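Local coordinates for protein latent form of PPO4 Tyrosinase (Agaricus bisporus var. bisporus H97, PDB 4OUA) that oxidises monophenols and o-diphenols to reactive o-quinones at a two-copper centre, opening the route to melanin pigments, at residues S47-L52 against S95-I100; K187-N192 against A273-F278; F410-Q415 against I521-R526. All coordinates share one frame; numbering follows the deposited sequence.

Contact 1: residues S47-L52 against S95-I100; sequences SSFFQL and SIYEQI. With NA (sodium ion), chain L.
The rings of Phe49 and Tyr97 meet rim to rim, for each has the other at its edge and near its plane. In the plane of the Phe49 ring lies Tyr97 OH, 3.5 Å from Phe49 CE2, while Phe49 CD2 stands at the rim of the tyrosine, 3.9 Å from Tyr97 CE1. Neither ring offers a face to the other, so this is not a stack. Both rings also touch Leu35 of helix 25-40, and Phe49 reaches Ile38 and Gln39 as well. The torsions explain the meeting: in Tyr97 CG is anti to the backbone N (chi1 180°), and this swings the ring end closer to 47-52 than the direction of its CB would suggest.

Leu52 is directed toward 95-100 and spreads its two methyls over it. Leu52 CD1 lies 3.8 Å from Tyr97 CD1, at an angle to the ring that is neither face nor edge, and equally 3.8 Å from Ile100 CB. The other branch, Leu52 CD2, goes to Ile96 CG1 at 4.2 Å. In the loop just before helix 49-54, Ser47 O lies 3.4 Å from Ile100 CG2, a van der Waals contact.

Ser48, at the N-cap of helix 49-54, accepts from Gln51 N through its OG (3.2 Å, N-H...O 169°), and Ser47 OG bonds Asp45. Glu98 points away from 47-52: its OE1 binds sodium at 2.5 Å, with the Leu347 carbonyl as another ligand, and its OE2 pairs with Arg15. In the tyrosinase central domain this packs short helix 49-54 on helix 86-109, which carries the copper ligand His90; Leu52 is about 9 Å from His56, side chain to side chain. The contact is therefore mostly apolar, with Tyr97 OH and Ser47 O meeting only carbon of the other segment.

Contact 2: residues K187-N192 against A273-F278; sequences KTTVRN and AFDPIF
Arg191 and Asp275 form a bidentate, side-on salt bridge just ahead of helix 277-295, and the same carboxylate makes a capping bond of the Asx-turn type to the backbone of Ile277. The two side chains cross at about a right angle, yet their flat ends are nearly coplanar, guanidinium and carboxylate planes differing by only 8°. Arg191 NE donates to Asp275 OD2 at 2.7 Å and Arg191 NH2 to Asp275 OD1 at 2.6 Å. Each oxygen uses its syn lone pair, and each lies close to the guanidinium plane, so geometry supports a pairing of two roughly parallel N-H...O bonds. The chain of Arg191 is extended from CG to NE, which carries the head across from the loop.

Asp275 OD1 carries a second donor: Ile277 N reaches it at 2.9 Å on the anti side, 22° out of the carboxylate plane. With CG anti to the backbone N (chi1 -172°), Asp275 turns its carboxylate towards both partners. Two grips at OD1 and one at OD2 should fix its rotation, and the pairing would probably favour the ionised acid in this buried setting.

Ile277 supplies an apolar lid, its CD1 standing 3.8 Å above one face of the Arg191 guanidinium and offset toward the rim. The remaining nitrogen, Arg191 NH1, donates to the carbonyl of Ile143. The loop 187-192 is thus joined to the start of the helix that carries the copper ligand His282.

Two residues earlier in the loop the contact turns apolar on one branch of Thr189 and polar on the other. Its OG1 bonds Tyr168 N, and the Thr189 and Phe274 side chains cross at about a right angle, Thr189 CG2 lying 3.6 Å from Phe274 CB.

Contact 3: residues F410-Q415 against I521-R526; sequences FDWTIQ and IRVQGR
Gln415 and Arg522 lie side by side on one face of the sheet, pointing the same way, with amide and guanidinium planes stacked 27° apart. Gln415 CG stands 3.7 Å above the guanidinium plane of Arg522, near its rim. Gln415 OE1 approaches Arg522 NH1, but the angle is too poor for a bond. Arg522 NH2 instead donates weakly to Gln524 OE1, at 2.8 Å, and its NE bonds Asn547 of the next strand. With an alanine in place of Arg522, Asn547 OD1 would probably lose its NE donor, Gln524 OE1 its weak NH2 bond, and the amide of Gln415 the flat group stacked beside it.

Beneath this row the backbones set the register. Thr413 and Gln524 form a hydrogen-bonded pair, Thr413 N to Gln524 O at 3.1 Å and Gln524 N to Thr413 O at 2.9 Å. Arg522 N likewise reaches Gln415 O at 2.8 Å, the return bond being weak.

On the face of Trp412, Ile414 and Val523 the contacts are apolar: Ile414 CG2 touches Ile521 CG2 at 3.9 Å, and Trp412 CE3 meets Val523 CG1 at 4.0 Å. The indole also lies against Gly525, where a CB would collide with it, and its NE1 is held by the Phe489 carbonyl. The N-to-C directions of the two segments differ by 160°, as befits the central strands of a four-stranded antiparallel sheet in the tyrosinase C-terminal domain.

From the N terminus the contacts come in series, none nesting in or crossing another. Contact 1 closes a 42-residue span that holds the copper ligands His56, His81 and His90, and joins helix 49-54 to helix 86-109. Contact 2 closes 80 residues, including His250 and His254, and joins a loop to the start of helix 277-295. These two touch directly: Phe49 CE1 lies 3.2 Å from Phe274 O and Phe50 CD2 3.6 Å from Phe274 CE1, so they form one continuous part of the central domain. Contact 3 closes 105 residues within the C-terminal domain, pairing strands 407-419 and 520-530 across the chain's centre from the other two.

Contact 1: residues S47-L52 against S95-I100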
loop_
_atom_site.group_PDB
_atom_site.type_symbol
_atom_site.label_atom_id
_atom_site.label_comp_id
_atom_site.label_asym_id
_atom_site.label_seq_id
_atom_site.Cartn_x
_atom_site.Cartn_y
_atom_site.Cartn_z
ATOM N N SER B 47 17.998 -16.815 4.510
ATOM C CA SER B 47 17.424 -16.827 3.170
ATOM C C SER B 47 16.094 -17.571 3.131
ATOM O O SER B 47 15.592 -17.906 2.059
ATOM C CB SER B 47 18.403 -17.453 2.175
ATOM O OG SER B 47 18.712 -18.787 2.540
ATOM N N SER B 48 15.527 -17.832 4.306
ATOM C CA SER B 48 14.228 -18.488 4.394
ATOM C C SER B 48 13.100 -17.469 4.313
ATOM O O SER B 48 13.321 -16.269 4.484
ATOM C CB SER B 48 14.109 -19.286 5.691
ATOM O OG SER B 48 13.926 -18.422 6.799
ATOM N N PHE B 49 11.891 -17.951 4.056
ATOM C CA PHE B 49 10.725 -17.080 3.982
ATOM C C PHE B 49 10.450 -16.425 5.331
ATOM O O PHE B 49 10.097 -15.248 5.401
ATOM C CB PHE B 49 9.497 -17.863 3.517
ATOM C CG PHE B 49 8.252 -17.033 3.417
ATOM C CD1 PHE B 49 7.386 -16.927 4.492
ATOM C CD2 PHE B 49 7.944 -16.361 2.248
ATOM C CE1 PHE B 49 6.239 -16.166 4.402
ATOM C CE2 PHE B 49 6.799 -15.599 2.153
ATOM C CZ PHE B 49 5.945 -15.501 3.230
ATOM N N PHE B 50 10.619 -17.197 6.400
ATOM C CA PHE B 50 10.369 -16.707 7.750
ATOM C C PHE B 50 11.272 -15.530 8.104
ATOM O O PHE B 50 10.800 -14.502 8.588
ATOM C CB PHE B 50 10.561 -17.832 8.769
ATOM C CG PHE B 50 10.396 -17.391 10.194
ATOM C CD1 PHE B 50 11.489 -16.972 10.935
ATOM C CD2 PHE B 50 9.147 -17.392 10.791
ATOM C CE1 PHE B 50 11.340 -16.564 12.243
ATOM C CE2 PHE B 50 8.991 -16.986 12.103
ATOM C CZ PHE B 50 10.089 -16.571 12.829
ATOM N N GLN B 51 12.570 -15.685 7.861
ATOM C CA GLN B 51 13.544 -14.650 8.193
ATOM C C GLN B 51 13.360 -13.388 7.352
ATOM O O GLN B 51 13.465 -12.276 7.868
ATOM C CB GLN B 51 14.968 -15.184 8.026
ATOM C CG GLN B 51 15.406 -16.128 9.133
ATOM C CD GLN B 51 15.486 -15.444 10.485
ATOM O OE1 GLN B 51 15.407 -14.220 10.579
ATOM N NE2 GLN B 51 15.644 -16.234 11.540
ATOM N N LEU B 52 13.093 -13.562 6.060
ATOM C CA LEU B 52 12.835 -12.425 5.182
ATOM C C LEU B 52 11.595 -11.669 5.648
ATOM O O LEU B 52 11.579 -10.439 5.683
ATOM C CB LEU B 52 12.662 -12.878 3.732
ATOM C CG LEU B 52 13.874 -13.512 3.046
ATOM C CD1 LEU B 52 13.536 -13.886 1.610
ATOM C CD2 LEU B 52 15.077 -12.583 3.088
ATOM N N SER B 95 13.308 -5.990 -3.087
ATOM C CA SER B 95 14.408 -6.448 -3.926
ATOM C C SER B 95 15.121 -7.655 -3.327
ATOM O O SER B 95 15.428 -8.612 -4.038
ATOM C CB SER B 95 15.409 -5.315 -4.161
ATOM O OG SER B 95 14.812 -4.253 -4.883
ATOM N N ILE B 96 15.389 -7.609 -2.026
ATOM C CA ILE B 96 16.064 -8.719 -1.362
ATOM C C ILE B 96 15.203 -9.979 -1.406
ATOM O O ILE B 96 15.714 -11.083 -1.589
ATOM C CB ILE B 96 16.409 -8.386 0.101
ATOM C CG1 ILE B 96 16.972 -9.622 0.805
ATOM C CG2 ILE B 96 15.186 -7.877 0.836
ATOM C CD1 ILE B 96 18.183 -10.219 0.123
ATOM N N TYR B 97 13.897 -9.804 -1.244
ATOM C CA TYR B 97 12.952 -10.912 -1.337
ATOM C C TYR B 97 12.917 -11.437 -2.766
ATOM O O TYR B 97 13.006 -12.640 -3.002
ATOM C CB TYR B 97 11.559 -10.463 -0.889
ATOM C CG TYR B 97 10.492 -11.532 -0.943
ATOM C CD1 TYR B 97 10.310 -12.414 0.113
ATOM C CD2 TYR B 97 9.649 -11.644 -2.041
ATOM C CE1 TYR B 97 9.325 -13.388 0.073
ATOM C CE2 TYR B 97 8.661 -12.612 -2.090
ATOM C CZ TYR B 97 8.504 -13.482 -1.029
ATOM O OH TYR B 97 7.524 -14.448 -1.074
ATOM N N GLU B 98 12.795 -10.516 -3.715
ATOM C CA GLU B 98 12.825 -10.845 -5.134
ATOM C C GLU B 98 14.145 -11.518 -5.498
ATOM O O GLU B 98 14.184 -12.436 -6.315
ATOM C CB GLU B 98 12.620 -9.579 -5.968
ATOM C CG GLU B 98 12.437 -9.813 -7.454
ATOM C CD GLU B 98 12.316 -8.514 -8.226
ATOM O OE1 GLU B 98 12.855 -7.488 -7.756
ATOM O OE2 GLU B 98 11.677 -8.517 -9.301
ATOM N N GLN B 99 15.223 -11.052 -4.876
ATOM C CA GLN B 99 16.554 -11.605 -5.098
ATOM C C GLN B 99 16.658 -13.044 -4.604
ATOM O O GLN B 99 17.193 -13.908 -5.296
ATOM C CB GLN B 99 17.608 -10.734 -4.404
ATOM C CG GLN B 99 18.978 -11.383 -4.271
ATOM C CD GLN B 99 19.935 -10.556 -3.429
ATOM O OE1 GLN B 99 19.973 -9.330 -3.534
ATOM N NE2 GLN B 99 20.707 -11.225 -2.582
ATOM N N ILE B 100 16.145 -13.297 -3.404
ATOM C CA ILE B 100 16.218 -14.625 -2.806
ATOM C C ILE B 100 15.235 -15.589 -3.460
ATOM O O ILE B 100 15.501 -16.785 -3.565
ATOM C CB ILE B 100 15.945 -14.578 -1.294
ATOM C CG1 ILE B 100 16.998 -13.717 -0.599
ATOM C CG2 ILE B 100 15.951 -15.976 -0.707
ATOM C CD1 ILE B 100 18.415 -14.182 -0.848
HETATM NA NA NA L . 15.207 -6.643 -7.839
#

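Contact 2: residues K187-N192 against A273-F278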
loop_
_atom_site.group_PDB
_atom_site.type_symbol
_atom_site.label_atom_id
_atom_site.label_comp_id
_atom_site.label_asym_id
_atom_site.label_seq_id
_atom_site.Cartn_x
_atom_site.Cartn_y
_atom_site.Cartn_z
ATOM N N LYS B 187 -1.293 -21.525 13.757
ATOM C CA LYS B 187 -0.270 -22.281 13.043
ATOM C C LYS B 187 -0.031 -21.681 11.660
ATOM O O LYS B 187 0.998 -21.923 11.026
ATOM C CB LYS B 187 -0.679 -23.752 12.915
ATOM C CG LYS B 187 -1.198 -24.384 14.204
ATOM C CD LYS B 187 -1.811 -25.753 13.930
ATOM C CE LYS B 187 -2.695 -26.230 15.081
ATOM N NZ LYS B 187 -1.923 -26.580 16.307
ATOM N N THR B 188 -0.995 -20.890 11.202
ATOM C CA THR B 188 -0.957 -20.318 9.865
ATOM C C THR B 188 -1.422 -18.868 9.863
ATOM O O THR B 188 -2.273 -18.480 10.664
ATOM C CB THR B 188 -1.838 -21.121 8.895
ATOM O OG1 THR B 188 -1.372 -22.475 8.834
ATOM C CG2 THR B 188 -1.799 -20.510 7.509
ATOM N N THR B 189 -0.859 -18.070 8.963
ATOM C CA THR B 189 -1.314 -16.698 8.776
ATOM C C THR B 189 -2.765 -16.700 8.307
ATOM O O THR B 189 -3.118 -17.407 7.364
ATOM C CB THR B 189 -0.437 -15.940 7.762
ATOM O OG1 THR B 189 -0.489 -16.603 6.491
ATOM C CG2 THR B 189 1.007 -15.889 8.242
ATOM N N VAL B 190 -3.603 -15.913 8.971
ATOM C CA VAL B 190 -5.031 -15.901 8.679
ATOM C C VAL B 190 -5.475 -14.585 8.050
ATOM O O VAL B 190 -4.965 -13.521 8.392
ATOM C CB VAL B 190 -5.864 -16.156 9.950
ATOM C CG1 VAL B 190 -7.349 -16.033 9.648
ATOM C CG2 VAL B 190 -5.542 -17.528 10.525
ATOM N N ARG B 191 -6.430 -14.669 7.129
ATOM C CA ARG B 191 -6.946 -13.492 6.443
ATOM C C ARG B 191 -8.410 -13.232 6.788
ATOM O O ARG B 191 -9.243 -14.134 6.700
ATOM C CB ARG B 191 -6.791 -13.647 4.930
ATOM C CG ARG B 191 -5.355 -13.803 4.461
ATOM C CD ARG B 191 -5.293 -14.059 2.964
ATOM N NE ARG B 191 -3.918 -14.140 2.480
ATOM C CZ ARG B 191 -3.586 -14.408 1.221
ATOM N NH1 ARG B 191 -4.530 -14.626 0.316
ATOM N NH2 ARG B 191 -2.310 -14.459 0.868
ATOM N N ASN B 192 -8.714 -11.996 7.178
ATOM C CA ASN B 192 -10.088 -11.586 7.456
ATOM C C ASN B 192 -10.789 -12.509 8.456
ATOM O O ASN B 192 -11.880 -13.009 8.181
ATOM C CB ASN B 192 -10.884 -11.532 6.149
ATOM C CG ASN B 192 -12.124 -10.665 6.253
ATOM O OD1 ASN B 192 -12.138 -9.663 6.967
ATOM N ND2 ASN B 192 -13.175 -11.049 5.537
ATOM N N ALA B 273 4.077 -9.300 7.268
ATOM C CA ALA B 273 4.999 -9.752 6.232
ATOM C C ALA B 273 4.935 -11.263 6.027
ATOM O O ALA B 273 5.374 -11.775 4.997
ATOM C CB ALA B 273 6.420 -9.329 6.572
ATOM N N PHE B 274 4.387 -11.973 7.008
ATOM C CA PHE B 274 4.348 -13.430 6.956
ATOM C C PHE B 274 3.289 -13.939 5.983
ATOM O O PHE B 274 3.391 -15.056 5.474
ATOM C CB PHE B 274 4.109 -14.008 8.350
ATOM C CG PHE B 274 5.259 -13.798 9.293
ATOM C CD1 PHE B 274 6.422 -14.536 9.160
ATOM C CD2 PHE B 274 5.179 -12.864 10.312
ATOM C CE1 PHE B 274 7.483 -14.347 10.022
ATOM C CE2 PHE B 274 6.238 -12.671 11.178
ATOM C CZ PHE B 274 7.391 -13.414 11.033
ATOM N N ASP B 275 2.272 -13.122 5.725
ATOM C CA ASP B 275 1.292 -13.448 4.697
ATOM C C ASP B 275 1.911 -13.188 3.331
ATOM O O ASP B 275 2.272 -12.056 3.022
ATOM C CB ASP B 275 0.011 -12.628 4.878
ATOM C CG ASP B 275 -1.111 -13.076 3.952
ATOM O OD1 ASP B 275 -0.839 -13.394 2.776
ATOM O OD2 ASP B 275 -2.274 -13.109 4.402
ATOM N N PRO B 276 2.035 -14.241 2.510
ATOM C CA PRO B 276 2.665 -14.183 1.185
ATOM C C PRO B 276 2.119 -13.068 0.298
ATOM O O PRO B 276 2.850 -12.548 -0.546
ATOM C CB PRO B 276 2.340 -15.554 0.587
ATOM C CG PRO B 276 2.208 -16.446 1.769
ATOM C CD PRO B 276 1.574 -15.601 2.839
ATOM N N ILE B 277 0.856 -12.702 0.489
ATOM C CA ILE B 277 0.231 -11.666 -0.329
ATOM C C ILE B 277 0.821 -10.293 -0.013
ATOM O O ILE B 277 0.577 -9.321 -0.727
ATOM C CB ILE B 277 -1.296 -11.629 -0.124
ATOM C CG1 ILE B 277 -1.983 -10.979 -1.326
ATOM C CG2 ILE B 277 -1.644 -10.908 1.168
ATOM C CD1 ILE B 277 -3.491 -11.055 -1.279
ATOM N N PHE B 278 1.596 -10.234 1.064
ATOM C CA PHE B 278 2.297 -9.025 1.482
ATOM C C PHE B 278 3.160 -8.451 0.361
ATOM O O PHE B 278 3.156 -7.246 0.119
ATOM C CB PHE B 278 3.158 -9.336 2.712
ATOM C CG PHE B 278 3.941 -8.166 3.237
ATOM C CD1 PHE B 278 5.209 -7.890 2.755
ATOM C CD2 PHE B 278 3.424 -7.366 4.239
ATOM C CE1 PHE B 278 5.935 -6.827 3.247
ATOM C CE2 PHE B 278 4.146 -6.301 4.733
ATOM C CZ PHE B 278 5.405 -6.033 4.237
#

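Contact 3: residues F410-Q415 against I521-R526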
loop_
_atom_site.group_PDB
_atom_site.type_symbol
_atom_site.label_atom_id
_atom_site.label_comp_id
_atom_site.label_asym_id
_atom_site.label_seq_id
_atom_site.Cartn_x
_atom_site.Cartn_y
_atom_site.Cartn_z
ATOM N N PHE B 410 -15.076 22.814 -6.754
ATOM C CA PHE B 410 -14.523 22.512 -5.440
ATOM C C PHE B 410 -14.280 21.015 -5.295
ATOM O O PHE B 410 -15.167 20.205 -5.565
ATOM C CB PHE B 410 -15.456 23.004 -4.332
ATOM C CG PHE B 410 -15.279 24.455 -3.985
ATOM C CD1 PHE B 410 -14.540 24.829 -2.874
ATOM C CD2 PHE B 410 -15.850 25.447 -4.766
ATOM C CE1 PHE B 410 -14.375 26.162 -2.547
ATOM C CE2 PHE B 410 -15.687 26.783 -4.445
ATOM C CZ PHE B 410 -14.948 27.140 -3.334
ATOM N N ASP B 411 -13.072 20.653 -4.873
ATOM C CA ASP B 411 -12.723 19.254 -4.657
ATOM C C ASP B 411 -13.011 18.848 -3.215
ATOM O O ASP B 411 -12.314 19.267 -2.290
ATOM C CB ASP B 411 -11.251 19.011 -4.998
ATOM C CG ASP B 411 -10.870 17.547 -4.926
ATOM O OD1 ASP B 411 -11.723 16.690 -5.241
ATOM O OD2 ASP B 411 -9.715 17.253 -4.556
ATOM N N TRP B 412 -14.040 18.029 -3.028
ATOM C CA TRP B 412 -14.490 17.663 -1.689
ATOM C C TRP B 412 -13.883 16.353 -1.205
ATOM O O TRP B 412 -13.911 15.343 -1.907
ATOM C CB TRP B 412 -16.017 17.570 -1.652
ATOM C CG TRP B 412 -16.694 18.839 -2.064
ATOM C CD1 TRP B 412 -17.200 19.137 -3.296
ATOM C CD2 TRP B 412 -16.930 19.990 -1.244
ATOM N NE1 TRP B 412 -17.741 20.398 -3.291
ATOM C CE2 TRP B 412 -17.588 20.943 -2.045
ATOM C CE3 TRP B 412 -16.651 20.303 0.090
ATOM C CZ2 TRP B 412 -17.969 22.192 -1.556
ATOM C CZ3 TRP B 412 -17.031 21.541 0.573
ATOM C CH2 TRP B 412 -17.684 22.470 -0.247
ATOM N N THR B 413 -13.340 16.381 0.006
ATOM C CA THR B 413 -12.763 15.194 0.618
ATOM C C THR B 413 -13.035 15.173 2.117
ATOM O O THR B 413 -13.114 16.223 2.756
ATOM C CB THR B 413 -11.245 15.117 0.388
ATOM O OG1 THR B 413 -10.763 13.829 0.790
ATOM C CG2 THR B 413 -10.532 16.191 1.192
ATOM N N ILE B 414 -13.182 13.977 2.676
ATOM C CA ILE B 414 -13.358 13.835 4.114
ATOM C C ILE B 414 -12.001 13.827 4.806
ATOM O O ILE B 414 -11.294 12.820 4.799
ATOM C CB ILE B 414 -14.127 12.554 4.476
ATOM C CG1 ILE B 414 -15.569 12.642 3.976
ATOM C CG2 ILE B 414 -14.105 12.329 5.977
ATOM C CD1 ILE B 414 -16.419 11.459 4.364
ATOM N N GLN B 415 -11.640 14.963 5.390
ATOM C CA GLN B 415 -10.362 15.103 6.070
ATOM C C GLN B 415 -10.468 14.567 7.493
ATOM O O GLN B 415 -11.346 14.971 8.253
ATOM C CB GLN B 415 -9.916 16.567 6.074
ATOM C CG GLN B 415 -8.416 16.774 5.927
ATOM C CD GLN B 415 -7.641 16.415 7.180
ATOM O OE1 GLN B 415 -8.200 16.345 8.275
ATOM N NE2 GLN B 415 -6.341 16.190 7.026
ATOM N N ILE B 521 -12.387 14.837 12.671
ATOM C CA ILE B 521 -12.880 14.647 11.311
ATOM C C ILE B 521 -13.598 15.896 10.812
ATOM O O ILE B 521 -14.089 16.700 11.603
ATOM C CB ILE B 521 -13.833 13.438 11.218
ATOM C CG1 ILE B 521 -13.192 12.204 11.855
ATOM C CG2 ILE B 521 -14.205 13.156 9.770
ATOM C CD1 ILE B 521 -14.071 10.974 11.813
ATOM N N ARG B 522 -13.654 16.053 9.494
ATOM C CA ARG B 522 -14.299 17.207 8.886
ATOM C C ARG B 522 -14.370 17.046 7.372
ATOM O O ARG B 522 -13.598 16.293 6.781
ATOM C CB ARG B 522 -13.549 18.492 9.245
ATOM C CG ARG B 522 -12.174 18.616 8.603
ATOM C CD ARG B 522 -11.443 19.855 9.093
ATOM N NE ARG B 522 -10.321 20.215 8.230
ATOM C CZ ARG B 522 -9.075 19.780 8.395
ATOM N NH1 ARG B 522 -8.781 18.961 9.397
ATOM N NH2 ARG B 522 -8.121 20.164 7.555
ATOM N N VAL B 523 -15.305 17.754 6.748
ATOM C CA VAL B 523 -15.417 17.759 5.295
ATOM C C VAL B 523 -14.735 18.993 4.719
ATOM O O VAL B 523 -15.212 20.114 4.891
ATOM C CB VAL B 523 -16.886 17.723 4.839
ATOM C CG1 VAL B 523 -16.983 17.984 3.345
ATOM C CG2 VAL B 523 -17.519 16.390 5.197
ATOM N N GLN B 524 -13.614 18.785 4.034
ATOM C CA GLN B 524 -12.836 19.897 3.501
ATOM C C GLN B 524 -12.998 20.043 1.991
ATOM O O GLN B 524 -12.704 19.118 1.232
ATOM C CB GLN B 524 -11.356 19.723 3.853
ATOM C CG GLN B 524 -10.447 20.795 3.270
ATOM C CD GLN B 524 -9.010 20.651 3.729
ATOM O OE1 GLN B 524 -8.745 20.212 4.849
ATOM N NE2 GLN B 524 -8.071 21.020 2.863
ATOM N N GLY B 525 -13.465 21.212 1.564
ATOM C CA GLY B 525 -13.599 21.520 0.151
ATOM C C GLY B 525 -12.462 22.398 -0.338
ATOM O O GLY B 525 -11.954 23.238 0.406
ATOM N N ARG B 526 -12.063 22.209 -1.591
ATOM C CA ARG B 526 -10.916 22.922 -2.145
ATOM C C ARG B 526 -11.209 23.547 -3.505
ATOM O O ARG B 526 -11.658 22.863 -4.424
ATOM C CB ARG B 526 -9.717 21.982 -2.266
ATOM C CG ARG B 526 -9.046 21.655 -0.943
ATOM C CD ARG B 526 -7.900 20.682 -1.141
ATOM N NE ARG B 526 -6.982 21.118 -2.190
ATOM C CZ ARG B 526 -5.885 21.839 -1.975
ATOM N NH1 ARG B 526 -5.562 22.209 -0.743
ATOM N NH2 ARG B 526 -5.109 22.189 -2.993
#